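Long-range contacts in NalP translocator (Neisseria meningitidis, PDB 1UYN), which forms the outer-membrane beta-barrel of an autotransporter, a hydrophilic pore through which the protease-bearing passenger domain is translocated to the bacterial cell surface: residues R131-I136 and E147-G152; E205-G210 and R239-T244; Y14-A19 and W56-V61; L126-R131 and L154-A159. All blocks are in the same frame, centred on the assembly; numbering follows the deposited sequence.

The four contacts belong to one closed antiparallel barrel and the helix 12-34 inside it. Contacts 1 and 4 are two levels of the same hairpin, strands 121-139 and 145-163: their centres lie about 19 Å apart, they share R131, and contact 1 is nested within the loop that contact 4 closes. Contact 3 sets the helix against a turn of the wall and touches contact 1, where T18 CG2 lies 3.3 Å from Y132 OH. It also touches contact 2, with centres about 12 Å apart, through A15 and A19 against Y241. A bound detergent, pentaethylene glycol monodecyl ether, lies about 12 Å from the F127 side chain of contact 4 and about 13 Å from that of K133 in contact 1.

Contact 1 (R131-I136 and E147-G152); sequences RYKNSI and EGSVNG
The ring of Y132 lies flat over G152, and this is the tight end of the contact. Chi1 (71°) sets CG between the backbone N and the carbonyl carbon; the ring beyond it covers G152, whose CA lies 3.7 Å from the Y132 ring centroid, 24° off the normal: a CH-pi contact over the face. On the same side N134 CB meets V150 CG1 at 3.7 Å, and the buried row is completed by I136 beside G148. This face turns to helix 12-34; Y132 OH bonds to Q186 and N134 OD1 to T104.

The opposite face, with K133, S135, S149 and N151, is looser and polar. K133 and N151 run side by side, K133 CG 3.3 Å from N151 ND2. A water gathers the tips: it accepts from K133 NZ at 2.7 Å and bonds to S135 OG (2.6 Å) and S149 OG (2.9 Å).

Between the faces, six backbone bonds join Y132 to G152, N134 to V150 and I136 to G148, with N134 N to V150 O the straightest at 168°. The register is that of an antiparallel beta hairpin in a barrel wall, and the tyrosine folded over a cross-strand glycine is the pairing known as aromatic rescue of glycine.

Contact 2 (E205-G210 and R239-T244); sequences EGTLVG and RDYTVT
R239 crosses T207 at about a right angle, and its side chain can be followed atom by atom. CB starts 3.7 Å from T207 OG1, and CG lies at the same 3.7 Å from that T207 oxygen, which itself bonds to the carbonyl of G238. At chi3 (-74°) the chain bends and turns NE out of the extended line; NE forms a salt bridge with D235. The guanidinium then lies under T207, whose CG2 sits 3.7 Å above the R239 guanidinium plane, offset toward the rim. NH1 donates to Y241 OH at 2.9 Å, nearly within the plane of the group. NH2 meets V209 CG2 at 3.3 Å, near the guanidinium plane, and has its own salt bridge to D182. Two carboxylates and a phenol thus fix the rotation of the flat group.

At the other end E205 reaches across to the loop. D240 N donates to E205 OE2 at 3.1 Å in an almost straight bond (172°), arriving 60° out of the carboxylate plane, while E205 CG rests 3.5 Å from Y241 CE1. A water joins both segments, donating to E205 O and T207 OG1 and bonding to Y241 OH.

The loop 239-244 therefore folds inward between strand 199-219 and helix 12-34: R239 packs on A22, Y241 on T18 and A19, and T242 on A15, with R180 of strand 172-192 alongside R239.

Contact 3 (Y14-A19 and W56-V61); sequences YADSTA and WEQGGV
The side chains of D16 and Q58 overlap while running in opposite senses, carboxylate and amide planes 40° apart. The overlap brings D16 OD1 to 3.4 Å from Q58 CB and lets the amide reach beyond the carboxylate to the helix backbone. There Q58 NE2 donates to D16 O at 3.1 Å, with 154° at the hydrogen. The acceptor lies close to the amide plane, but the donor comes at the carbonyl from the side, with a C=O...donor angle of 107°. This helical carbonyl thus gains a partner from the barrel wall.

W56 meets the helix differently. Its six-membered ring presents an edge to A19 O, 3.7 Å from W56 CZ3, while W56 CH2 makes an apolar contact with A19 CB at 4.2 Å. One face of the same indole carries Q58 CG, 3.5 Å above the W56 plane and offset toward the rim. V61 crosses the aspartate obliquely, its CG1 3.8 Å from D16 OD2. That oxygen also has the like charge of E97 close by, which might favour protonation of one of the pair.

G59 and G60 both have positive phi, and Q58 N donates to V61 O across them at 2.9 Å. These features define a type I' turn of a two-residue beta hairpin, linking strands 43-57 and 62-79. Held against it is helix 12-34, which runs inside the barrel, an arrangement characteristic of autotransporter translocator domains.

Contact 4 (L126-R131 and L154-A159); sequences LFSYGR and LMQLGA
S128 and Q156 face each other across a hydrogen-bonded pair, and their side chains add polar links to the backbone ladder. S128 OG lies between its own backbone N and carbonyl carbon (chi1 74°), directed at the Q156 amide. It donates to Q156 OE1 at 2.5 Å, a short value to be read with caution at this resolution. The same oxygen accepts from a water (2.7 Å to S128 OG) and weakly from Q156 N at 3.3 Å. The main partner of Q156 N is S128 O, 3.1 Å away. The water donates a second bond to L154 O at 2.8 Å, and as that carbonyl also accepts from G130 N, it has two donors. At the far end of the glutamine, NE2 is satisfied by Q25 O of the helix.

Reciprocal backbone pairs join L126 to G158, S128 to Q156 and G130 to L154; G130 N to L154 O is the straightest, at 168°. On the other face the contacts are apolar. M155 spans two rings: its CG sits 3.5 Å from Y129 CD2, its SD lies at the edge of the Y129 ring in a Met-aromatic contact, and its CE reaches F127 CE1 at 3.6 Å.

The hairpin is bonded on its flanks to strand 100-117, through A111 and L109, and to strand 172-192, through L183 and Y181. Its inner face meets helix 12-34, where L126 packs on L29 and S33 and L154 on Q25.

Contact 1 (R131-I136 and E147-G152)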
loop_
_atom_site.group_PDB
_atom_site.type_symbol
_atom_site.label_atom_id
_atom_site.label_comp_id
_atom_site.label_asym_id
_atom_site.label_seq_id
_atom_site.Cartn_x
_atom_site.Cartn_y
_atom_site.Cartn_z
ATOM N N ARG A 131 1.231 -9.618 -8.514
ATOM C CA ARG A 131 1.722 -10.919 -8.224
ATOM C C ARG A 131 2.781 -10.776 -7.161
ATOM O O ARG A 131 3.398 -9.742 -7.027
ATOM C CB ARG A 131 2.315 -11.519 -9.476
ATOM C CG ARG A 131 1.355 -11.588 -10.635
ATOM C CD ARG A 131 0.461 -12.811 -10.580
ATOM N NE ARG A 131 1.015 -13.850 -11.440
ATOM C CZ ARG A 131 1.264 -15.090 -11.043
ATOM N NH1 ARG A 131 0.994 -15.496 -9.788
ATOM N NH2 ARG A 131 1.802 -15.940 -11.909
ATOM N N TYR A 132 2.959 -11.814 -6.364
ATOM C CA TYR A 132 3.996 -11.771 -5.353
ATOM C C TYR A 132 4.702 -13.110 -5.232
ATOM O O TYR A 132 4.163 -14.135 -5.593
ATOM C CB TYR A 132 3.459 -11.229 -4.011
ATOM C CG TYR A 132 2.533 -12.137 -3.263
ATOM C CD1 TYR A 132 3.022 -13.105 -2.419
ATOM C CD2 TYR A 132 1.160 -12.012 -3.383
ATOM C CE1 TYR A 132 2.194 -13.932 -1.733
ATOM C CE2 TYR A 132 0.313 -12.854 -2.704
ATOM C CZ TYR A 132 0.840 -13.817 -1.868
ATOM O OH TYR A 132 0.007 -14.680 -1.157
ATOM N N LYS A 133 5.940 -13.058 -4.791
ATOM C CA LYS A 133 6.702 -14.243 -4.495
ATOM C C LYS A 133 7.319 -14.075 -3.117
ATOM O O LYS A 133 8.033 -13.134 -2.883
ATOM C CB LYS A 133 7.801 -14.464 -5.541
ATOM C CG LYS A 133 8.449 -15.851 -5.412
ATOM C CD LYS A 133 9.367 -16.223 -6.597
ATOM C CE LYS A 133 10.875 -16.286 -6.177
ATOM N NZ LYS A 133 11.516 -17.650 -6.392
ATOM N N ASN A 134 7.043 -15.009 -2.225
ATOM C CA ASN A 134 7.608 -15.005 -0.876
ATOM C C ASN A 134 8.635 -16.105 -0.801
ATOM O O ASN A 134 8.348 -17.265 -1.101
ATOM C CB ASN A 134 6.506 -15.285 0.177
ATOM C CG ASN A 134 5.528 -14.133 0.334
ATOM O OD1 ASN A 134 5.749 -13.027 -0.175
ATOM N ND2 ASN A 134 4.426 -14.397 1.007
ATOM N N SER A 135 9.847 -15.734 -0.427
ATOM C CA SER A 135 10.903 -16.696 -0.147
ATOM C C SER A 135 11.073 -16.745 1.339
ATOM O O SER A 135 11.281 -15.751 1.946
ATOM C CB SER A 135 12.187 -16.262 -0.778
ATOM O OG SER A 135 12.100 -16.546 -2.136
ATOM N N ILE A 136 10.917 -17.911 1.922
ATOM C CA ILE A 136 11.017 -18.072 3.346
ATOM C C ILE A 136 12.223 -18.899 3.598
ATOM O O ILE A 136 12.443 -19.823 2.887
ATOM C CB ILE A 136 9.775 -18.793 3.844
ATOM C CG1 ILE A 136 8.640 -17.794 4.141
ATOM C CG2 ILE A 136 10.088 -19.558 5.082
ATOM C CD1 ILE A 136 8.204 -16.909 2.984
ATOM N N GLU A 147 13.849 -23.990 3.209
ATOM C CA GLU A 147 13.577 -22.917 2.269
ATOM C C GLU A 147 12.231 -23.202 1.597
ATOM O O GLU A 147 11.902 -24.337 1.314
ATOM C CB GLU A 147 14.694 -22.710 1.230
ATOM C CG GLU A 147 16.082 -23.305 1.530
ATOM C CD GLU A 147 16.902 -22.549 2.604
ATOM O OE1 GLU A 147 17.057 -21.295 2.495
ATOM O OE2 GLU A 147 17.428 -23.248 3.549
ATOM N N GLY A 148 11.445 -22.152 1.378
ATOM C CA GLY A 148 10.116 -22.279 0.815
ATOM C C GLY A 148 9.712 -21.115 -0.039
ATOM O O GLY A 148 10.010 -19.969 0.249
ATOM N N SER A 149 9.022 -21.408 -1.119
ATOM C CA SER A 149 8.761 -20.388 -2.124
ATOM C C SER A 149 7.307 -20.456 -2.531
ATOM O O SER A 149 6.773 -21.519 -2.879
ATOM C CB SER A 149 9.710 -20.567 -3.336
ATOM O OG SER A 149 10.064 -19.286 -3.867
ATOM N N VAL A 150 6.631 -19.328 -2.453
ATOM C CA VAL A 150 5.188 -19.339 -2.756
ATOM C C VAL A 150 4.815 -18.128 -3.555
ATOM O O VAL A 150 5.344 -17.047 -3.323
ATOM C CB VAL A 150 4.290 -19.474 -1.478
ATOM C CG1 VAL A 150 4.495 -18.341 -0.562
ATOM C CG2 VAL A 150 2.818 -19.583 -1.845
ATOM N N ASN A 151 3.926 -18.337 -4.506
ATOM C CA ASN A 151 3.419 -17.276 -5.305
ATOM C C ASN A 151 2.020 -16.996 -4.940
ATOM O O ASN A 151 1.306 -17.868 -4.528
ATOM C CB ASN A 151 3.515 -17.598 -6.789
ATOM C CG ASN A 151 4.906 -18.029 -7.198
ATOM O OD1 ASN A 151 5.076 -19.130 -7.748
ATOM N ND2 ASN A 151 5.903 -17.189 -6.940
ATOM N N GLY A 152 1.630 -15.748 -5.085
ATOM C CA GLY A 152 0.242 -15.383 -4.966
ATOM C C GLY A 152 -0.131 -14.244 -5.908
ATOM O O GLY A 152 0.665 -13.732 -6.668
HETATM O O HOH W 1 12.768 -18.236 -4.059
#

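Contact 2 (E205-G210 and R239-T244)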
loop_
_atom_site.group_PDB
_atom_site.type_symbol
_atom_site.label_atom_id
_atom_site.label_comp_id
_atom_site.label_asym_id
_atom_site.label_seq_id
_atom_site.Cartn_x
_atom_site.Cartn_y
_atom_site.Cartn_z
ATOM N N GLU A 205 -8.529 -15.480 -0.002
ATOM C CA GLU A 205 -9.070 -14.730 1.136
ATOM C C GLU A 205 -9.449 -13.291 0.750
ATOM O O GLU A 205 -8.623 -12.524 0.305
ATOM C CB GLU A 205 -8.086 -14.802 2.275
ATOM C CG GLU A 205 -8.390 -13.977 3.494
ATOM C CD GLU A 205 -9.344 -14.630 4.459
ATOM O OE1 GLU A 205 -9.778 -15.769 4.195
ATOM O OE2 GLU A 205 -9.669 -13.971 5.488
ATOM N N GLY A 206 -10.712 -12.935 0.926
ATOM C CA GLY A 206 -11.190 -11.631 0.597
ATOM C C GLY A 206 -11.524 -10.803 1.815
ATOM O O GLY A 206 -12.385 -11.245 2.624
ATOM N N THR A 207 -10.946 -9.579 1.895
ATOM C CA THR A 207 -11.143 -8.691 3.022
ATOM C C THR A 207 -11.605 -7.259 2.631
ATOM O O THR A 207 -10.939 -6.522 1.903
ATOM C CB THR A 207 -9.842 -8.610 3.809
ATOM O OG1 THR A 207 -9.410 -9.915 4.196
ATOM C CG2 THR A 207 -10.056 -7.941 5.152
ATOM N N LEU A 208 -12.773 -6.879 3.132
ATOM C CA LEU A 208 -13.228 -5.511 3.080
ATOM C C LEU A 208 -12.590 -4.687 4.157
ATOM O O LEU A 208 -12.506 -5.123 5.299
ATOM C CB LEU A 208 -14.729 -5.460 3.292
ATOM C CG LEU A 208 -15.455 -4.218 2.792
ATOM C CD1 LEU A 208 -15.296 -4.013 1.316
ATOM C CD2 LEU A 208 -16.911 -4.469 3.130
ATOM N N VAL A 209 -12.191 -3.480 3.768
ATOM C CA VAL A 209 -11.495 -2.503 4.612
ATOM C C VAL A 209 -12.255 -1.191 4.542
ATOM O O VAL A 209 -12.541 -0.669 3.444
ATOM C CB VAL A 209 -10.028 -2.217 4.100
ATOM C CG1 VAL A 209 -9.298 -1.335 5.097
ATOM C CG2 VAL A 209 -9.238 -3.503 3.890
ATOM N N GLY A 210 -12.570 -0.636 5.692
ATOM C CA GLY A 210 -13.177 0.682 5.748
ATOM C C GLY A 210 -12.095 1.680 6.045
ATOM O O GLY A 210 -11.193 1.434 6.827
ATOM N N ARG A 239 -9.088 -11.446 8.161
ATOM C CA ARG A 239 -7.934 -11.404 7.287
ATOM C C ARG A 239 -7.000 -12.435 7.832
ATOM O O ARG A 239 -6.093 -12.131 8.571
ATOM C CB ARG A 239 -7.289 -10.035 7.266
ATOM C CG ARG A 239 -6.249 -9.884 6.174
ATOM C CD ARG A 239 -5.434 -8.629 6.274
ATOM N NE ARG A 239 -6.148 -7.398 5.886
ATOM C CZ ARG A 239 -6.336 -6.980 4.620
ATOM N NH1 ARG A 239 -5.911 -7.708 3.578
ATOM N NH2 ARG A 239 -6.968 -5.843 4.401
ATOM N N ASP A 240 -7.286 -13.677 7.475
ATOM C CA ASP A 240 -6.501 -14.844 7.860
ATOM C C ASP A 240 -5.734 -15.340 6.641
ATOM O O ASP A 240 -6.348 -15.706 5.612
ATOM C CB ASP A 240 -7.468 -15.937 8.310
ATOM C CG ASP A 240 -6.876 -16.901 9.314
ATOM O OD1 ASP A 240 -5.623 -17.003 9.446
ATOM O OD2 ASP A 240 -7.662 -17.621 9.996
ATOM N N TYR A 241 -4.413 -15.335 6.750
ATOM C CA TYR A 241 -3.572 -15.896 5.721
ATOM C C TYR A 241 -2.854 -17.136 6.213
ATOM O O TYR A 241 -1.893 -17.575 5.619
ATOM C CB TYR A 241 -2.610 -14.845 5.222
ATOM C CG TYR A 241 -3.297 -13.668 4.573
ATOM C CD1 TYR A 241 -4.431 -13.849 3.771
ATOM C CD2 TYR A 241 -2.796 -12.384 4.738
ATOM C CE1 TYR A 241 -5.082 -12.782 3.187
ATOM C CE2 TYR A 241 -3.427 -11.275 4.144
ATOM C CZ TYR A 241 -4.588 -11.484 3.371
ATOM O OH TYR A 241 -5.234 -10.425 2.780
ATOM N N THR A 242 -3.360 -17.739 7.268
ATOM C CA THR A 242 -2.837 -19.001 7.741
ATOM C C THR A 242 -3.220 -20.106 6.777
ATOM O O THR A 242 -4.398 -20.332 6.534
ATOM C CB THR A 242 -3.363 -19.282 9.141
ATOM O OG1 THR A 242 -2.746 -18.355 10.049
ATOM C CG2 THR A 242 -2.924 -20.628 9.622
ATOM N N VAL A 243 -2.213 -20.774 6.217
ATOM C CA VAL A 243 -2.443 -21.842 5.258
ATOM C C VAL A 243 -2.608 -23.169 5.967
ATOM O O VAL A 243 -1.944 -23.431 6.961
ATOM C CB VAL A 243 -1.312 -21.958 4.194
ATOM C CG1 VAL A 243 -1.051 -20.624 3.548
ATOM C CG2 VAL A 243 -0.067 -22.477 4.777
ATOM N N THR A 244 -3.555 -23.949 5.454
ATOM C CA THR A 244 -3.724 -25.367 5.751
ATOM C C THR A 244 -2.616 -26.149 5.079
ATOM O O THR A 244 -2.468 -26.063 3.867
ATOM C CB THR A 244 -5.018 -25.864 5.102
ATOM O OG1 THR A 244 -6.130 -25.168 5.648
ATOM C CG2 THR A 244 -5.255 -27.357 5.402
HETATM O O HOH W 2 -7.619 -10.599 2.196
#

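Contact 3 (Y14-A19 and W56-V61)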
loop_
_atom_site.group_PDB
_atom_site.type_symbol
_atom_site.label_atom_id
_atom_site.label_comp_id
_atom_site.label_asym_id
_atom_site.label_seq_id
_atom_site.Cartn_x
_atom_site.Cartn_y
_atom_site.Cartn_z
ATOM N N TYR A 14 4.683 -18.022 6.927
ATOM C CA TYR A 14 4.003 -17.794 5.675
ATOM C C TYR A 14 2.782 -16.874 5.805
ATOM O O TYR A 14 2.610 -15.997 4.985
ATOM C CB TYR A 14 3.643 -19.095 5.022
ATOM C CG TYR A 14 4.853 -19.878 4.701
ATOM C CD1 TYR A 14 5.504 -19.684 3.528
ATOM C CD2 TYR A 14 5.360 -20.820 5.593
ATOM C CE1 TYR A 14 6.659 -20.395 3.238
ATOM C CE2 TYR A 14 6.503 -21.547 5.303
ATOM C CZ TYR A 14 7.142 -21.316 4.131
ATOM O OH TYR A 14 8.263 -21.992 3.801
ATOM N N ALA A 15 1.932 -17.074 6.812
ATOM C CA ALA A 15 0.768 -16.190 7.021
ATOM C C ALA A 15 1.191 -14.743 7.205
ATOM O O ALA A 15 0.605 -13.854 6.638
ATOM C CB ALA A 15 -0.043 -16.622 8.245
ATOM N N ASP A 16 2.218 -14.543 8.015
ATOM C CA ASP A 16 2.699 -13.244 8.413
ATOM C C ASP A 16 3.341 -12.462 7.296
ATOM O O ASP A 16 3.166 -11.246 7.211
ATOM C CB ASP A 16 3.739 -13.433 9.525
ATOM C CG ASP A 16 3.118 -13.865 10.838
ATOM O OD1 ASP A 16 1.883 -13.820 10.940
ATOM O OD2 ASP A 16 3.768 -14.282 11.827
ATOM N N SER A 17 4.143 -13.130 6.480
ATOM C CA SER A 17 4.774 -12.476 5.323
ATOM C C SER A 17 3.721 -12.084 4.310
ATOM O O SER A 17 3.679 -10.936 3.857
ATOM C CB SER A 17 5.818 -13.350 4.678
ATOM O OG SER A 17 5.348 -14.673 4.499
ATOM N N THR A 18 2.807 -12.995 3.995
ATOM C CA THR A 18 1.682 -12.619 3.133
ATOM C C THR A 18 0.921 -11.423 3.677
ATOM O O THR A 18 0.658 -10.476 2.954
ATOM C CB THR A 18 0.712 -13.757 2.953
ATOM O OG1 THR A 18 1.405 -14.901 2.451
ATOM C CG2 THR A 18 -0.286 -13.400 1.875
ATOM N N ALA A 19 0.564 -11.475 4.948
ATOM C CA ALA A 19 -0.080 -10.334 5.627
ATOM C C ALA A 19 0.728 -9.026 5.481
ATOM O O ALA A 19 0.149 -7.958 5.237
ATOM C CB ALA A 19 -0.253 -10.648 7.103
ATOM N N TRP A 56 5.155 -5.670 14.092
ATOM C CA TRP A 56 3.786 -6.167 14.095
ATOM C C TRP A 56 3.696 -7.471 14.872
ATOM O O TRP A 56 4.321 -8.450 14.503
ATOM C CB TRP A 56 3.350 -6.343 12.638
ATOM C CG TRP A 56 1.860 -6.502 12.335
ATOM C CD1 TRP A 56 0.812 -6.589 13.230
ATOM C CD2 TRP A 56 1.261 -6.609 11.017
ATOM N NE1 TRP A 56 -0.380 -6.742 12.550
ATOM C CE2 TRP A 56 -0.140 -6.766 11.200
ATOM C CE3 TRP A 56 1.773 -6.588 9.702
ATOM C CZ2 TRP A 56 -1.034 -6.898 10.128
ATOM C CZ3 TRP A 56 0.873 -6.737 8.620
ATOM C CH2 TRP A 56 -0.512 -6.889 8.844
ATOM N N GLU A 57 2.944 -7.486 15.965
ATOM C CA GLU A 57 2.518 -8.743 16.573
ATOM C C GLU A 57 1.272 -9.309 15.866
ATOM O O GLU A 57 0.191 -8.728 15.947
ATOM C CB GLU A 57 2.200 -8.556 18.051
ATOM C CG GLU A 57 2.063 -9.872 18.812
ATOM C CD GLU A 57 3.355 -10.276 19.466
ATOM O OE1 GLU A 57 4.349 -9.536 19.242
ATOM O OE2 GLU A 57 3.390 -11.312 20.203
ATOM N N GLN A 58 1.431 -10.445 15.199
ATOM C CA GLN A 58 0.352 -11.081 14.464
ATOM C C GLN A 58 -0.022 -12.378 15.146
ATOM O O GLN A 58 0.416 -13.466 14.731
ATOM C CB GLN A 58 0.781 -11.387 13.026
ATOM C CG GLN A 58 0.985 -10.164 12.152
ATOM C CD GLN A 58 0.993 -10.509 10.688
ATOM O OE1 GLN A 58 -0.030 -10.969 10.163
ATOM N NE2 GLN A 58 2.139 -10.269 10.005
ATOM N N GLY A 59 -0.833 -12.257 16.202
ATOM C CA GLY A 59 -1.362 -13.401 16.920
ATOM C C GLY A 59 -0.270 -14.183 17.603
ATOM O O GLY A 59 -0.105 -15.365 17.345
ATOM N N GLY A 60 0.490 -13.507 18.456
ATOM C CA GLY A 60 1.476 -14.160 19.304
ATOM C C GLY A 60 2.911 -14.032 18.797
ATOM O O GLY A 60 3.873 -14.215 19.566
ATOM N N VAL A 61 3.060 -13.683 17.520
ATOM C CA VAL A 61 4.363 -13.628 16.881
ATOM C C VAL A 61 4.691 -12.198 16.483
ATOM O O VAL A 61 4.013 -11.652 15.627
ATOM C CB VAL A 61 4.360 -14.541 15.633
ATOM C CG1 VAL A 61 5.747 -14.719 15.082
ATOM C CG2 VAL A 61 3.751 -15.904 15.973
#

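Contact 4 (L126-R131 and L154-A159)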
loop_
_atom_site.group_PDB
_atom_site.type_symbol
_atom_site.label_atom_id
_atom_site.label_comp_id
_atom_site.label_asym_id
_atom_site.label_seq_id
_atom_site.Cartn_x
_atom_site.Cartn_y
_atom_site.Cartn_z
ATOM N N LEU A 126 -10.665 2.589 -7.709
ATOM C CA LEU A 126 -9.283 2.096 -7.695
ATOM C C LEU A 126 -9.295 0.593 -7.993
ATOM O O LEU A 126 -10.202 -0.111 -7.596
ATOM C CB LEU A 126 -8.628 2.329 -6.325
ATOM C CG LEU A 126 -8.775 3.750 -5.748
ATOM C CD1 LEU A 126 -8.384 3.823 -4.309
ATOM C CD2 LEU A 126 -7.967 4.756 -6.545
ATOM N N PHE A 127 -8.291 0.133 -8.719
ATOM C CA PHE A 127 -8.111 -1.287 -9.005
ATOM C C PHE A 127 -6.613 -1.610 -9.057
ATOM O O PHE A 127 -5.791 -0.808 -9.483
ATOM C CB PHE A 127 -8.769 -1.642 -10.333
ATOM C CG PHE A 127 -8.461 -3.033 -10.806
ATOM C CD1 PHE A 127 -9.169 -4.126 -10.293
ATOM C CD2 PHE A 127 -7.453 -3.269 -11.743
ATOM C CE1 PHE A 127 -8.895 -5.440 -10.712
ATOM C CE2 PHE A 127 -7.189 -4.591 -12.182
ATOM C CZ PHE A 127 -7.912 -5.665 -11.652
ATOM N N SER A 128 -6.242 -2.784 -8.619
ATOM C CA SER A 128 -4.851 -3.194 -8.695
ATOM C C SER A 128 -4.792 -4.703 -8.847
ATOM O O SER A 128 -5.673 -5.452 -8.377
ATOM C CB SER A 128 -4.093 -2.736 -7.466
ATOM O OG SER A 128 -4.456 -3.532 -6.352
ATOM N N TYR A 129 -3.778 -5.134 -9.579
ATOM C CA TYR A 129 -3.524 -6.545 -9.789
ATOM C C TYR A 129 -2.049 -6.632 -9.595
ATOM O O TYR A 129 -1.305 -5.964 -10.313
ATOM C CB TYR A 129 -3.901 -7.019 -11.202
ATOM C CG TYR A 129 -3.719 -8.498 -11.411
ATOM C CD1 TYR A 129 -2.497 -9.027 -11.821
ATOM C CD2 TYR A 129 -4.755 -9.377 -11.174
ATOM C CE1 TYR A 129 -2.333 -10.403 -12.021
ATOM C CE2 TYR A 129 -4.607 -10.758 -11.361
ATOM C CZ TYR A 129 -3.398 -11.278 -11.791
ATOM O OH TYR A 129 -3.259 -12.679 -11.970
ATOM N N GLY A 130 -1.632 -7.433 -8.621
ATOM C CA GLY A 130 -0.243 -7.773 -8.518
ATOM C C GLY A 130 0.006 -9.231 -8.236
ATOM O O GLY A 130 -0.861 -9.969 -7.776
ATOM N N ARG A 131 1.231 -9.618 -8.514
ATOM C CA ARG A 131 1.722 -10.919 -8.224
ATOM C C ARG A 131 2.781 -10.776 -7.161
ATOM O O ARG A 131 3.398 -9.742 -7.027
ATOM C CB ARG A 131 2.315 -11.519 -9.476
ATOM C CG ARG A 131 1.355 -11.588 -10.635
ATOM C CD ARG A 131 0.461 -12.811 -10.580
ATOM N NE ARG A 131 1.015 -13.850 -11.440
ATOM C CZ ARG A 131 1.264 -15.090 -11.043
ATOM N NH1 ARG A 131 0.994 -15.496 -9.788
ATOM N NH2 ARG A 131 1.802 -15.940 -11.909
ATOM N N LEU A 154 -2.682 -10.755 -5.589
ATOM C CA LEU A 154 -3.490 -9.881 -4.770
ATOM C C LEU A 154 -4.197 -8.872 -5.638
ATOM O O LEU A 154 -3.560 -8.178 -6.425
ATOM C CB LEU A 154 -2.589 -9.165 -3.797
ATOM C CG LEU A 154 -3.234 -8.118 -2.938
ATOM C CD1 LEU A 154 -4.381 -8.731 -2.069
ATOM C CD2 LEU A 154 -2.118 -7.510 -2.120
ATOM N N MET A 155 -5.506 -8.766 -5.503
ATOM C CA MET A 155 -6.239 -7.717 -6.200
ATOM C C MET A 155 -6.873 -6.767 -5.246
ATOM O O MET A 155 -7.330 -7.158 -4.216
ATOM C CB MET A 155 -7.316 -8.306 -7.065
ATOM C CG MET A 155 -6.682 -9.007 -8.243
ATOM S SD MET A 155 -7.874 -9.878 -9.272
ATOM C CE MET A 155 -9.521 -8.587 -9.089
ATOM N N GLN A 156 -6.920 -5.512 -5.594
ATOM C CA GLN A 156 -7.650 -4.585 -4.763
ATOM C C GLN A 156 -8.670 -3.884 -5.641
ATOM O O GLN A 156 -8.425 -3.616 -6.843
ATOM C CB GLN A 156 -6.706 -3.566 -4.118
ATOM C CG GLN A 156 -5.586 -4.164 -3.291
ATOM C CD GLN A 156 -4.501 -3.162 -3.108
ATOM O OE1 GLN A 156 -4.061 -2.547 -4.084
ATOM N NE2 GLN A 156 -4.050 -2.981 -1.882
ATOM N N LEU A 157 -9.829 -3.641 -5.033
ATOM C CA LEU A 157 -10.858 -2.774 -5.581
ATOM C C LEU A 157 -11.278 -1.738 -4.538
ATOM O O LEU A 157 -11.508 -2.060 -3.370
ATOM C CB LEU A 157 -12.072 -3.596 -5.975
ATOM C CG LEU A 157 -12.169 -3.872 -7.467
ATOM C CD1 LEU A 157 -13.238 -4.925 -7.689
ATOM C CD2 LEU A 157 -12.571 -2.558 -8.201
ATOM N N GLY A 158 -11.415 -0.502 -4.975
ATOM C CA GLY A 158 -11.607 0.601 -4.069
ATOM C C GLY A 158 -12.679 1.545 -4.575
ATOM O O GLY A 158 -12.793 1.809 -5.785
ATOM N N ALA A 159 -13.453 2.063 -3.635
ATOM C CA ALA A 159 -14.417 3.059 -3.936
ATOM C C ALA A 159 -14.292 4.083 -2.837
ATOM O O ALA A 159 -14.377 3.753 -1.699
ATOM C CB ALA A 159 -15.803 2.457 -3.985
HETATM O O HOH W 3 -2.905 -5.575 -5.649
#